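Local coordinates for clavulanic acid biosynthesis oligopeptide binding protein 2 (Streptomyces clavuligerus, PDB 2WOL) that probably binds peptides as an extracellular solute-binding protein of the pathway that makes the beta-lactamase inhibitor clavulanic acid, at residues A[59-64]-A[239-244]; A[65-70]-A[170-175]; A[128-133]-A[139-144]; A[469-474]-A[492-497]. All blocks are in the same frame, centred on the assembly; numbering follows the deposited sequence.

Contact 1. Residues A[59-64]-A[239-244]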
loop_
_atom_site.group_PDB
_atom_site.type_symbol
_atom_site.label_atom_id
_atom_site.label_comp_id
_atom_site.label_asym_id
_atom_site.label_seq_id
_atom_site.Cartn_x
_atom_site.Cartn_y
_atom_site.Cartn_z
ATOM N N LEU A 59 -11.312 -0.770 5.254
ATOM C CA LEU A 59 -12.733 -0.591 5.547
ATOM C C LEU A 59 -13.624 -1.332 4.545
ATOM O O LEU A 59 -14.703 -1.813 4.898
ATOM C CB LEU A 59 -13.079 0.898 5.559
ATOM C CG LEU A 59 -14.509 1.311 5.902
ATOM C CD1 LEU A 59 -14.840 1.007 7.357
ATOM C CD2 LEU A 59 -14.683 2.782 5.603
ATOM N N GLN A 60 -13.173 -1.413 3.295
ATOM C CA GLN A 60 -13.922 -2.118 2.258
ATOM C C GLN A 60 -14.112 -3.608 2.546
ATOM O O GLN A 60 -15.022 -4.236 2.004
ATOM C CB GLN A 60 -13.289 -1.895 0.879
ATOM C CG GLN A 60 -13.708 -0.570 0.240
ATOM C CD GLN A 60 -15.172 -0.537 -0.176
ATOM O OE1 GLN A 60 -15.846 -1.569 -0.226
ATOM N NE2 GLN A 60 -15.663 0.654 -0.484
ATOM N N ARG A 61 -13.271 -4.170 3.410
ATOM C CA ARG A 61 -13.438 -5.567 3.813
ATOM C C ARG A 61 -14.756 -5.782 4.578
ATOM O O ARG A 61 -15.263 -6.897 4.639
ATOM C CB ARG A 61 -12.227 -6.061 4.614
ATOM C CG ARG A 61 -11.019 -6.356 3.734
ATOM C CD ARG A 61 -9.719 -6.482 4.522
ATOM N NE ARG A 61 -9.663 -7.628 5.439
ATOM C CZ ARG A 61 -9.464 -8.896 5.075
ATOM N NH1 ARG A 61 -9.354 -9.236 3.793
ATOM N NH2 ARG A 61 -9.396 -9.839 6.005
ATOM N N LEU A 62 -15.307 -4.710 5.145
ATOM C CA LEU A 62 -16.619 -4.773 5.807
ATOM C C LEU A 62 -17.783 -4.569 4.844
ATOM O O LEU A 62 -18.890 -5.062 5.084
ATOM C CB LEU A 62 -16.723 -3.711 6.906
ATOM C CG LEU A 62 -15.897 -3.885 8.183
ATOM C CD1 LEU A 62 -14.482 -3.342 8.010
ATOM C CD2 LEU A 62 -16.586 -3.179 9.336
ATOM N N LEU A 63 -17.529 -3.822 3.770
ATOM C CA LEU A 63 -18.584 -3.340 2.874
ATOM C C LEU A 63 -18.796 -4.183 1.625
ATOM O O LEU A 63 -19.926 -4.318 1.151
ATOM C CB LEU A 63 -18.292 -1.894 2.460
ATOM C CG LEU A 63 -18.359 -0.821 3.546
ATOM C CD1 LEU A 63 -17.775 0.478 3.016
ATOM C CD2 LEU A 63 -19.791 -0.623 4.020
ATOM N N ASN A 64 -17.721 -4.725 1.070
ATOM C CA ASN A 64 -17.823 -5.434 -0.197
ATOM C C ASN A 64 -16.950 -6.662 -0.255
ATOM O O ASN A 64 -15.780 -6.625 0.129
ATOM C CB ASN A 64 -17.497 -4.503 -1.366
ATOM C CG ASN A 64 -18.599 -3.498 -1.630
ATOM O OD1 ASN A 64 -19.700 -3.862 -2.052
ATOM N ND2 ASN A 64 -18.315 -2.225 -1.369
ATOM N N ASP A 239 -19.540 -17.058 3.776
ATOM C CA ASP A 239 -18.385 -16.172 3.876
ATOM C C ASP A 239 -17.302 -16.785 4.763
ATOM O O ASP A 239 -17.480 -16.861 5.979
ATOM C CB ASP A 239 -18.825 -14.809 4.417
ATOM C CG ASP A 239 -17.759 -13.740 4.256
ATOM O OD1 ASP A 239 -16.566 -14.038 4.469
ATOM O OD2 ASP A 239 -18.127 -12.595 3.922
ATOM N N PRO A 240 -16.178 -17.225 4.155
ATOM C CA PRO A 240 -15.075 -17.839 4.901
ATOM C C PRO A 240 -14.103 -16.831 5.527
ATOM O O PRO A 240 -13.137 -17.237 6.184
ATOM C CB PRO A 240 -14.355 -18.656 3.828
ATOM C CG PRO A 240 -14.542 -17.851 2.579
ATOM C CD PRO A 240 -15.894 -17.181 2.705
ATOM N N ILE A 241 -14.358 -15.539 5.323
ATOM C CA ILE A 241 -13.423 -14.479 5.722
ATOM C C ILE A 241 -13.913 -13.679 6.936
ATOM O O ILE A 241 -13.145 -13.412 7.867
ATOM C CB ILE A 241 -13.154 -13.481 4.538
ATOM C CG1 ILE A 241 -12.759 -14.213 3.236
ATOM C CG2 ILE A 241 -12.145 -12.380 4.939
ATOM C CD1 ILE A 241 -11.378 -14.860 3.231
ATOM N N ARG A 242 -15.193 -13.315 6.925
ATOM C CA ARG A 242 -15.704 -12.247 7.783
ATOM C C ARG A 242 -16.597 -12.720 8.932
ATOM O O ARG A 242 -17.668 -13.279 8.687
ATOM C CB ARG A 242 -16.457 -11.223 6.927
ATOM C CG ARG A 242 -15.591 -10.605 5.853
ATOM C CD ARG A 242 -16.396 -9.849 4.826
ATOM N NE ARG A 242 -15.540 -9.461 3.708
ATOM C CZ ARG A 242 -15.204 -10.271 2.709
ATOM N NH1 ARG A 242 -15.681 -11.511 2.662
ATOM N NH2 ARG A 242 -14.402 -9.840 1.747
ATOM N N PRO A 243 -16.161 -12.493 10.190
ATOM C CA PRO A 243 -16.995 -12.867 11.341
ATOM C C PRO A 243 -18.152 -11.914 11.653
ATOM O O PRO A 243 -19.067 -12.293 12.381
ATOM C CB PRO A 243 -15.999 -12.878 12.500
ATOM C CG PRO A 243 -14.989 -11.867 12.122
ATOM C CD PRO A 243 -14.869 -11.924 10.617
ATOM N N ALA A 244 -18.101 -10.685 11.134
ATOM C CA ALA A 244 -19.169 -9.690 11.313
ATOM C C ALA A 244 -19.738 -9.645 12.732
ATOM O O ALA A 244 -20.935 -9.851 12.950
ATOM C CB ALA A 244 -20.275 -9.908 10.291
HETATM O O HOH W 1 -13.438 -7.329 0.984
#
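Arg-61 on helix 54-63 meets Ile-241 and Arg-242 in the loop joining strands 225-230 and 248-253, where Asp-239 folds the chain into an Asx turn. Asp-239 OD1 accepts from Ile-241 N (2.8 Å) and from Arg-242 N (2.9 Å), and within this turn the Arg-242 side chain points to the helix. Extended from CG to NE, that chain brings NE to Arg-61 O at 2.7 Å. The bond is bent, with an N-H...O angle of 142°, yet the oxygen lies only 2° out of the guanidinium plane. Ile-241 CG2 covers the centre of one face, 4.3 Å above that plane. Arg-242 NH1 makes a salt bridge to Asp-239 OD2 (3.0 Å), while NH2 pairs with Asp-84; all three nitrogens are thus engaged, which fixes the group's rotation. The guanidinium of Arg-61 is held by Tyr-70 O and Asp-552, and its NH2 lies 3.9 Å from Ile-241 CG2. A water completes the join, donating to Asn-64 O (2.6 Å) and accepting from Arg-242 NH2 (2.8 Å).

Contact 2. Residues A[65-70]-A[170-175]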
loop_
_atom_site.group_PDB
_atom_site.type_symbol
_atom_site.label_atom_id
_atom_site.label_comp_id
_atom_site.label_asym_id
_atom_site.label_seq_id
_atom_site.Cartn_x
_atom_site.Cartn_y
_atom_site.Cartn_z
ATOM N N ARG A 65 -17.530 -7.753 -0.736
ATOM C CA ARG A 65 -16.777 -8.966 -0.981
ATOM C C ARG A 65 -16.145 -8.914 -2.368
ATOM O O ARG A 65 -16.531 -8.102 -3.210
ATOM C CB ARG A 65 -17.683 -10.187 -0.836
ATOM C CG ARG A 65 -18.285 -10.335 0.554
ATOM C CD ARG A 65 -19.194 -11.545 0.633
ATOM N NE ARG A 65 -18.459 -12.794 0.471
ATOM C CZ ARG A 65 -18.997 -14.004 0.606
ATOM N NH1 ARG A 65 -20.283 -14.134 0.901
ATOM N NH2 ARG A 65 -18.248 -15.086 0.444
ATOM N N THR A 66 -15.163 -9.781 -2.588
ATOM C CA THR A 66 -14.428 -9.845 -3.845
ATOM C C THR A 66 -14.249 -11.320 -4.200
ATOM O O THR A 66 -14.551 -12.188 -3.379
ATOM C CB THR A 66 -13.057 -9.140 -3.719
ATOM O OG1 THR A 66 -12.442 -9.526 -2.483
ATOM C CG2 THR A 66 -13.222 -7.622 -3.720
ATOM N N LEU A 67 -13.780 -11.618 -5.408
ATOM C CA LEU A 67 -13.560 -13.017 -5.797
ATOM C C LEU A 67 -12.598 -13.692 -4.830
ATOM O O LEU A 67 -12.860 -14.806 -4.346
ATOM C CB LEU A 67 -13.045 -13.125 -7.234
ATOM C CG LEU A 67 -14.056 -12.856 -8.351
ATOM C CD1 LEU A 67 -13.335 -12.747 -9.681
ATOM C CD2 LEU A 67 -15.126 -13.940 -8.410
ATOM N N MET A 68 -11.495 -12.998 -4.559
ATOM C CA MET A 68 -10.465 -13.439 -3.626
ATOM C C MET A 68 -10.326 -12.375 -2.551
ATOM O O MET A 68 -10.622 -11.212 -2.795
ATOM C CB MET A 68 -9.126 -13.601 -4.349
ATOM C CG MET A 68 -9.168 -14.538 -5.550
ATOM S SD MET A 68 -9.443 -16.259 -5.068
ATOM C CE MET A 68 -7.914 -16.619 -4.201
ATOM N N ALA A 69 -9.882 -12.767 -1.362
ATOM C CA ALA A 69 -9.654 -11.803 -0.284
ATOM C C ALA A 69 -8.492 -12.246 0.578
ATOM O O ALA A 69 -8.221 -13.441 0.689
ATOM C CB ALA A 69 -10.909 -11.638 0.568
ATOM N N TYR A 70 -7.800 -11.294 1.193
ATOM C CA TYR A 70 -6.769 -11.667 2.156
ATOM C C TYR A 70 -7.437 -12.332 3.356
ATOM O O TYR A 70 -8.420 -11.818 3.888
ATOM C CB TYR A 70 -5.881 -10.468 2.518
ATOM C CG TYR A 70 -5.183 -9.962 1.279
ATOM C CD1 TYR A 70 -5.693 -8.879 0.565
ATOM C CD2 TYR A 70 -4.057 -10.616 0.776
ATOM C CE1 TYR A 70 -5.081 -8.436 -0.601
ATOM C CE2 TYR A 70 -3.437 -10.186 -0.396
ATOM C CZ TYR A 70 -3.962 -9.094 -1.080
ATOM O OH TYR A 70 -3.371 -8.656 -2.244
ATOM N N HIS A 170 -22.308 -17.711 -13.025
ATOM C CA HIS A 170 -21.422 -18.079 -11.920
ATOM C C HIS A 170 -19.997 -18.414 -12.368
ATOM O O HIS A 170 -19.243 -19.061 -11.637
ATOM C CB HIS A 170 -22.036 -19.230 -11.116
ATOM C CG HIS A 170 -23.398 -18.918 -10.581
ATOM N ND1 HIS A 170 -23.605 -18.050 -9.530
ATOM C CD2 HIS A 170 -24.624 -19.334 -10.973
ATOM C CE1 HIS A 170 -24.901 -17.955 -9.289
ATOM N NE2 HIS A 170 -25.541 -18.726 -10.149
ATOM N N THR A 171 -19.629 -17.953 -13.560
ATOM C CA THR A 171 -18.297 -18.196 -14.103
ATOM C C THR A 171 -17.754 -16.936 -14.760
ATOM O O THR A 171 -18.470 -16.242 -15.483
ATOM C CB THR A 171 -18.301 -19.353 -15.129
ATOM O OG1 THR A 171 -19.032 -20.463 -14.592
ATOM C CG2 THR A 171 -16.882 -19.804 -15.462
ATOM N N ILE A 172 -16.486 -16.641 -14.495
ATOM C CA ILE A 172 -15.817 -15.516 -15.132
ATOM C C ILE A 172 -14.409 -15.911 -15.571
ATOM O O ILE A 172 -13.675 -16.577 -14.827
ATOM C CB ILE A 172 -15.836 -14.237 -14.233
ATOM C CG1 ILE A 172 -15.393 -13.001 -15.033
ATOM C CG2 ILE A 172 -15.020 -14.434 -12.940
ATOM C CD1 ILE A 172 -15.814 -11.681 -14.407
ATOM N N VAL A 173 -14.057 -15.526 -16.797
ATOM C CA VAL A 173 -12.760 -15.859 -17.388
ATOM C C VAL A 173 -12.043 -14.586 -17.829
ATOM O O VAL A 173 -12.588 -13.799 -18.605
ATOM C CB VAL A 173 -12.912 -16.808 -18.611
ATOM C CG1 VAL A 173 -11.550 -17.154 -19.201
ATOM C CG2 VAL A 173 -13.660 -18.081 -18.221
ATOM N N PHE A 174 -10.824 -14.389 -17.326
ATOM C CA PHE A 174 -10.001 -13.242 -17.706
ATOM C C PHE A 174 -8.890 -13.681 -18.660
ATOM O O PHE A 174 -8.028 -14.482 -18.295
ATOM C CB PHE A 174 -9.388 -12.586 -16.468
ATOM C CG PHE A 174 -10.399 -12.016 -15.513
ATOM C CD1 PHE A 174 -10.878 -12.774 -14.445
ATOM C CD2 PHE A 174 -10.857 -10.709 -15.662
ATOM C CE1 PHE A 174 -11.808 -12.249 -13.555
ATOM C CE2 PHE A 174 -11.791 -10.176 -14.771
ATOM C CZ PHE A 174 -12.264 -10.945 -13.715
ATOM N N ARG A 175 -8.919 -13.154 -19.881
ATOM C CA ARG A 175 -7.897 -13.454 -20.880
ATOM C C ARG A 175 -6.923 -12.286 -20.955
ATOM O O ARG A 175 -7.200 -11.274 -21.599
ATOM C CB ARG A 175 -8.531 -13.704 -22.250
ATOM C CG ARG A 175 -9.444 -14.919 -22.330
ATOM C CD ARG A 175 -10.057 -14.989 -23.718
ATOM N NE ARG A 175 -10.784 -16.231 -23.974
ATOM C CZ ARG A 175 -11.407 -16.509 -25.120
ATOM N NH1 ARG A 175 -11.400 -15.632 -26.117
ATOM N NH2 ARG A 175 -12.043 -17.664 -25.269
#
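Leu-67 touches Ile-172 and Phe-174 through one methyl, CD1, which rests against both. With chi2 at 169° this methyl continues the line from CA through CB and CG, so the leucine spans the gap at full reach; the backbones remain well apart, the nearest CA atoms (Leu-67 and Ile-172) being 9.9 Å from each other. On the strand, Ile-172 and Phe-174 are two residues apart and point to the same face. In Ile-172 a chi1 of -168° puts CG2 between the backbone N and the carbonyl carbon, and this branch meets Leu-67 CD1 at 4.0 Å. Phe-174 presents an edge: Leu-67 CD1 lies near the plane of the ring, 4.2 Å from CE1 and 4.5 Å from CZ, and does not cover a face. Since Ile-172 CG2 and Phe-174 CE1 are themselves 3.9 Å apart, the three groups close into a compact triangle. The leucine crosses both partners at a slant. Val-120 of helix 117-127 touches Leu-67 and Ile-172, Val-124 of the same helix lies against Phe-174, and the ring of Phe-174 also meets that of Phe-183. The arrangement is typical of an apolar layer between a helix, here 117-127, and one face of an antiparallel sheet, here that of strand 171-175, with Leu-67, just before strand 68-69, adding to that layer.

Contact 3. Residues A[128-133]-A[139-144]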
loop_
_atom_site.group_PDB
_atom_site.type_symbol
_atom_site.label_atom_id
_atom_site.label_comp_id
_atom_site.label_asym_id
_atom_site.label_seq_id
_atom_site.Cartn_x
_atom_site.Cartn_y
_atom_site.Cartn_z
ATOM N N PHE A 128 -12.039 1.122 -16.430
ATOM C CA PHE A 128 -11.640 1.704 -17.713
ATOM C C PHE A 128 -12.213 3.100 -17.954
ATOM O O PHE A 128 -11.685 3.848 -18.778
ATOM C CB PHE A 128 -12.048 0.784 -18.866
ATOM C CG PHE A 128 -11.171 -0.425 -19.022
ATOM C CD1 PHE A 128 -11.238 -1.473 -18.107
ATOM C CD2 PHE A 128 -10.283 -0.526 -20.093
ATOM C CE1 PHE A 128 -10.438 -2.591 -18.252
ATOM C CE2 PHE A 128 -9.473 -1.646 -20.245
ATOM C CZ PHE A 128 -9.554 -2.683 -19.325
ATOM N N ALA A 129 -13.288 3.445 -17.246
ATOM C CA ALA A 129 -13.927 4.749 -17.409
ATOM C C ALA A 129 -13.247 5.791 -16.520
ATOM O O ALA A 129 -13.852 6.324 -15.590
ATOM C CB ALA A 129 -15.422 4.658 -17.108
ATOM N N GLN A 130 -11.985 6.082 -16.826
ATOM C CA GLN A 130 -11.180 6.999 -16.015
ATOM C C GLN A 130 -11.636 8.459 -16.089
ATOM O O GLN A 130 -11.277 9.273 -15.233
ATOM C CB GLN A 130 -9.690 6.859 -16.350
ATOM C CG GLN A 130 -9.060 5.593 -15.776
ATOM C CD GLN A 130 -9.059 5.596 -14.255
ATOM O OE1 GLN A 130 -8.450 6.464 -13.624
ATOM N NE2 GLN A 130 -9.745 4.632 -13.662
ATOM N N ASP A 131 -12.441 8.773 -17.101
ATOM C CA ASP A 131 -13.066 10.091 -17.219
ATOM C C ASP A 131 -14.214 10.302 -16.227
ATOM O O ASP A 131 -14.544 11.441 -15.882
ATOM C CB ASP A 131 -13.553 10.329 -18.657
ATOM C CG ASP A 131 -14.510 9.248 -19.155
ATOM O OD1 ASP A 131 -14.402 8.081 -18.730
ATOM O OD2 ASP A 131 -15.373 9.566 -20.003
ATOM N N VAL A 132 -14.819 9.207 -15.769
ATOM C CA VAL A 132 -15.965 9.276 -14.862
ATOM C C VAL A 132 -15.613 8.806 -13.445
ATOM O O VAL A 132 -16.103 9.377 -12.461
ATOM C CB VAL A 132 -17.171 8.470 -15.425
ATOM C CG1 VAL A 132 -18.346 8.466 -14.448
ATOM C CG2 VAL A 132 -17.617 9.050 -16.761
ATOM N N LEU A 133 -14.757 7.786 -13.356
ATOM C CA LEU A 133 -14.458 7.110 -12.087
ATOM C C LEU A 133 -12.973 7.126 -11.682
ATOM O O LEU A 133 -12.434 6.096 -11.255
ATOM C CB LEU A 133 -14.958 5.658 -12.141
ATOM C CG LEU A 133 -16.399 5.418 -12.601
ATOM C CD1 LEU A 133 -16.629 3.940 -12.784
ATOM C CD2 LEU A 133 -17.393 5.976 -11.614
ATOM N N TYR A 139 -4.233 -1.142 -12.504
ATOM C CA TYR A 139 -3.458 -2.309 -12.938
ATOM C C TYR A 139 -4.185 -3.174 -13.971
ATOM O O TYR A 139 -3.556 -3.767 -14.846
ATOM C CB TYR A 139 -3.087 -3.176 -11.735
ATOM C CG TYR A 139 -2.164 -2.483 -10.767
ATOM C CD1 TYR A 139 -2.662 -1.849 -9.631
ATOM C CD2 TYR A 139 -0.791 -2.453 -10.998
ATOM C CE1 TYR A 139 -1.812 -1.203 -8.744
ATOM C CE2 TYR A 139 0.071 -1.812 -10.121
ATOM C CZ TYR A 139 -0.443 -1.190 -8.996
ATOM O OH TYR A 139 0.408 -0.551 -8.125
ATOM N N LEU A 140 -5.508 -3.243 -13.861
ATOM C CA LEU A 140 -6.298 -4.095 -14.747
ATOM C C LEU A 140 -6.331 -3.629 -16.204
ATOM O O LEU A 140 -6.510 -4.444 -17.110
ATOM C CB LEU A 140 -7.720 -4.247 -14.204
ATOM C CG LEU A 140 -7.824 -5.095 -12.933
ATOM C CD1 LEU A 140 -9.147 -4.850 -12.222
ATOM C CD2 LEU A 140 -7.631 -6.576 -13.241
ATOM N N ILE A 141 -6.152 -2.329 -16.427
ATOM C CA ILE A 141 -6.303 -1.756 -17.766
ATOM C C ILE A 141 -5.301 -2.330 -18.788
ATOM O O ILE A 141 -5.725 -2.903 -19.788
ATOM C CB ILE A 141 -6.330 -0.195 -17.746
ATOM C CG1 ILE A 141 -7.571 0.298 -16.984
ATOM C CG2 ILE A 141 -6.302 0.368 -19.168
ATOM C CD1 ILE A 141 -7.697 1.821 -16.863
ATOM N N PRO A 142 -3.978 -2.205 -18.544
ATOM C CA PRO A 142 -3.064 -2.810 -19.531
ATOM C C PRO A 142 -3.179 -4.333 -19.658
ATOM O O PRO A 142 -2.872 -4.887 -20.719
ATOM C CB PRO A 142 -1.671 -2.421 -19.022
ATOM C CG PRO A 142 -1.860 -2.044 -17.597
ATOM C CD PRO A 142 -3.247 -1.519 -17.459
ATOM N N LEU A 143 -3.616 -4.999 -18.593
ATOM C CA LEU A 143 -3.752 -6.453 -18.610
ATOM C C LEU A 143 -4.951 -6.938 -19.422
ATOM O O LEU A 143 -4.977 -8.088 -19.862
ATOM C CB LEU A 143 -3.822 -7.008 -17.185
ATOM C CG LEU A 143 -2.528 -6.972 -16.368
ATOM C CD1 LEU A 143 -2.824 -7.360 -14.933
ATOM C CD2 LEU A 143 -1.463 -7.884 -16.969
ATOM N N LEU A 144 -5.938 -6.066 -19.621
ATOM C CA LEU A 144 -7.185 -6.473 -20.284
ATOM C C LEU A 144 -7.530 -5.703 -21.560
ATOM O O LEU A 144 -8.393 -6.132 -22.329
ATOM C CB LEU A 144 -8.357 -6.421 -19.298
ATOM C CG LEU A 144 -8.316 -7.416 -18.130
ATOM C CD1 LEU A 144 -9.357 -7.064 -17.096
ATOM C CD2 LEU A 144 -8.492 -8.859 -18.608
#
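Phe-128 lays one ring face on Ile-141, and its side chain can be traced outward atom by atom. From CB, a chi1 of -76° sets CG beside the backbone N, and CG already lies 4.2 Å from Ile-141 CG1. One flank of the ring then runs along the other branch of the isoleucine, with CD2 4.2 Å and CE2 3.9 Å from Ile-141 CG2. At the tip, CZ reaches the helix backbone, 3.7 Å from Ile-141 CA, and has Leu-144 CB at 3.9 Å, near the ring plane and hence at its edge. The ring centre is covered by Ile-141 CG1, which stands 4.0 Å from the centroid and only 2° off the ring normal: a CH-pi contact over the face. The two side chains slide past each other in opposite directions, and the extended isoleucine tip, CD1, reaches to 4.0 Å from Phe-128 CA. That same methyl also meets Gln-130 CG at 4.2 Å; Gln-130 NE2 bonds to Val-127 O. Between Phe-128 and Gln-130, Ala-129 is the centre of an inverse gamma turn. Around the pair, Tyr-151 meets the phenylalanine edge-to-face, Val-127 of helix 117-127 touches Ile-141, and Val-124 touches Leu-140 and Leu-144, so that helix 140-144 packs back on the helix that precedes it, with helix 183-186 against Leu-140.

Contact 4. Residues A[469-474]-A[492-497]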
loop_
_atom_site.group_PDB
_atom_site.type_symbol
_atom_site.label_atom_id
_atom_site.label_comp_id
_atom_site.label_asym_id
_atom_site.label_seq_id
_atom_site.Cartn_x
_atom_site.Cartn_y
_atom_site.Cartn_z
ATOM N N ASP A 469 10.488 -0.503 -13.107
ATOM C CA ASP A 469 10.123 -1.050 -14.414
ATOM C C ASP A 469 9.942 0.094 -15.407
ATOM O O ASP A 469 9.150 1.003 -15.175
ATOM C CB ASP A 469 8.849 -1.901 -14.286
ATOM C CG ASP A 469 8.502 -2.659 -15.557
ATOM O OD1 ASP A 469 8.563 -2.074 -16.661
ATOM O OD2 ASP A 469 8.136 -3.845 -15.436
ATOM N N GLY A 470 10.689 0.037 -16.508
ATOM C CA GLY A 470 10.658 1.078 -17.539
ATOM C C GLY A 470 9.286 1.319 -18.143
ATOM O O GLY A 470 8.966 2.440 -18.543
ATOM N N ARG A 471 8.480 0.261 -18.208
ATOM C CA ARG A 471 7.118 0.345 -18.735
ATOM C C ARG A 471 6.164 1.042 -17.756
ATOM O O ARG A 471 5.029 1.362 -18.117
ATOM C CB ARG A 471 6.589 -1.056 -19.077
ATOM C CG ARG A 471 7.199 -1.713 -20.325
ATOM C CD ARG A 471 8.531 -2.434 -20.064
ATOM N NE ARG A 471 8.488 -3.351 -18.922
ATOM C CZ ARG A 471 8.299 -4.668 -19.000
ATOM N NH1 ARG A 471 8.129 -5.269 -20.175
ATOM N NH2 ARG A 471 8.287 -5.394 -17.891
ATOM N N GLN A 472 6.628 1.279 -16.526
ATOM C CA GLN A 472 5.795 1.861 -15.467
ATOM C C GLN A 472 6.068 3.343 -15.195
ATOM O O GLN A 472 5.580 3.892 -14.202
ATOM C CB GLN A 472 5.918 1.051 -14.167
ATOM C CG GLN A 472 5.412 -0.390 -14.266
ATOM C CD GLN A 472 3.997 -0.477 -14.807
ATOM O OE1 GLN A 472 3.146 0.362 -14.499
ATOM N NE2 GLN A 472 3.742 -1.489 -15.628
ATOM N N ILE A 473 6.837 3.985 -16.070
ATOM C CA ILE A 473 7.056 5.427 -15.971
ATOM C C ILE A 473 5.770 6.139 -16.382
ATOM O O ILE A 473 5.270 5.935 -17.491
ATOM C CB ILE A 473 8.239 5.899 -16.846
ATOM C CG1 ILE A 473 9.534 5.199 -16.416
ATOM C CG2 ILE A 473 8.399 7.421 -16.765
ATOM C CD1 ILE A 473 10.637 5.237 -17.461
ATOM N N LYS A 474 5.228 6.950 -15.476
ATOM C CA LYS A 474 4.000 7.692 -15.755
ATOM C C LYS A 474 4.348 9.128 -16.128
ATOM O O LYS A 474 4.627 9.954 -15.258
ATOM C CB LYS A 474 3.042 7.656 -14.559
ATOM C CG LYS A 474 2.853 6.279 -13.918
ATOM C CD LYS A 474 2.227 5.267 -14.878
ATOM C CE LYS A 474 2.129 3.892 -14.235
ATOM N NZ LYS A 474 1.165 3.874 -13.102
ATOM N N ALA A 492 13.088 -7.384 -18.688
ATOM C CA ALA A 492 13.022 -8.781 -19.116
ATOM C C ALA A 492 12.932 -9.737 -17.930
ATOM O O ALA A 492 12.145 -10.684 -17.959
ATOM C CB ALA A 492 14.213 -9.131 -19.999
ATOM N N LEU A 493 13.730 -9.487 -16.891
ATOM C CA LEU A 493 13.677 -10.300 -15.677
ATOM C C LEU A 493 12.303 -10.229 -15.016
ATOM O O LEU A 493 11.761 -11.253 -14.596
ATOM C CB LEU A 493 14.768 -9.891 -14.683
ATOM C CG LEU A 493 16.208 -10.338 -14.960
ATOM C CD1 LEU A 493 17.160 -9.634 -14.016
ATOM C CD2 LEU A 493 16.371 -11.851 -14.839
ATOM N N ILE A 494 11.750 -9.019 -14.933
ATOM C CA ILE A 494 10.401 -8.821 -14.403
ATOM C C ILE A 494 9.388 -9.633 -15.218
ATOM O O ILE A 494 8.570 -10.364 -14.652
ATOM C CB ILE A 494 10.017 -7.314 -14.338
ATOM C CG1 ILE A 494 10.865 -6.598 -13.276
ATOM C CG2 ILE A 494 8.514 -7.137 -14.060
ATOM C CD1 ILE A 494 10.664 -5.094 -13.208
ATOM N N ASP A 495 9.465 -9.527 -16.544
ATOM C CA ASP A 495 8.598 -10.314 -17.421
ATOM C C ASP A 495 8.735 -11.809 -17.136
ATOM O O ASP A 495 7.735 -12.529 -17.094
ATOM C CB ASP A 495 8.895 -10.012 -18.895
ATOM C CG ASP A 495 8.366 -8.652 -19.337
ATOM O OD1 ASP A 495 7.568 -8.035 -18.596
ATOM O OD2 ASP A 495 8.747 -8.202 -20.442
ATOM N N GLU A 496 9.965 -12.275 -16.918
ATOM C CA GLU A 496 10.187 -13.694 -16.630
ATOM C C GLU A 496 9.490 -14.153 -15.346
ATOM O O GLU A 496 8.877 -15.222 -15.323
ATOM C CB GLU A 496 11.676 -14.043 -16.592
ATOM C CG GLU A 496 11.931 -15.547 -16.604
ATOM C CD GLU A 496 13.397 -15.924 -16.695
ATOM O OE1 GLU A 496 14.236 -15.057 -17.024
ATOM O OE2 GLU A 496 13.703 -17.109 -16.435
ATOM N N THR A 497 9.567 -13.344 -14.287
ATOM C CA THR A 497 8.901 -13.689 -13.024
ATOM C C THR A 497 7.401 -13.908 -13.225
ATOM O O THR A 497 6.817 -14.812 -12.629
ATOM C CB THR A 497 9.102 -12.620 -11.913
ATOM O OG1 THR A 497 8.352 -11.436 -12.219
ATOM C CG2 THR A 497 10.572 -12.267 -11.722
#
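Arg-471 joins Asp-469 to Asp-495 in a network of salt bridges, and these ionic contacts form the first group. Toward helix 488-499 the guanidinium grips Asp-495 end-on: NH2 to OD1 is 2.8 Å and NH1 to OD2 3.0 Å, with a further weak bond from NH1 to OD1. The grip is twisted, the guanidinium and carboxylate planes standing 48° apart. Within its own loop Arg-471 takes Asp-469 side-on, NE to OD1 at 2.6 Å and NH2 to OD2 at 2.9 Å. Of the four gripped oxygens, only Asp-495 OD2 is clearly out of the guanidinium plane. Bends at chi2 (84°) and chi3 (50°) bring NE and NH2 back to Asp-469 of its own turn. The backbone supplies the second kind of interaction. Arg-471 N donates to Asp-469 OD1 (2.8 Å), an Asx turn in the loop that follows helix 460-468, while Gly-470 N bonds to Asn-491 on helix 488-499. The positive group between the two aspartates would offset the repulsion of their like charges. Van der Waals contact comes last: Ile-494 sets CG2 and CD1 each 3.6 Å from Asp-469 OD2, and CD1 also lies 3.8 Å from Asp-469 CB, while Tyr-461 of helix 460-468 touches the same isoleucine.

From the N terminus, helix 54-63 opens contact 1, whose loop is closed only when the chain returns at 239-244, between strands 225-230 and 248-253. Nested within it, contact 2 opens at 65-70, directly after that helix, and closes at strand 171-175. Contact 3 is nested deeper still, a short closure from the loop after helix 117-127 to helix 140-144. Contacts 1 and 2 touch, with Arg-65 CG packed 3.6 Å from Arg-242 NH1, and contacts 2 and 3 meet where Phe-174 packs on Leu-144. Contact 4 follows in series, tying the loop after helix 460-468 to helix 488-499; its nearest atoms are about 6 Å from contact 3.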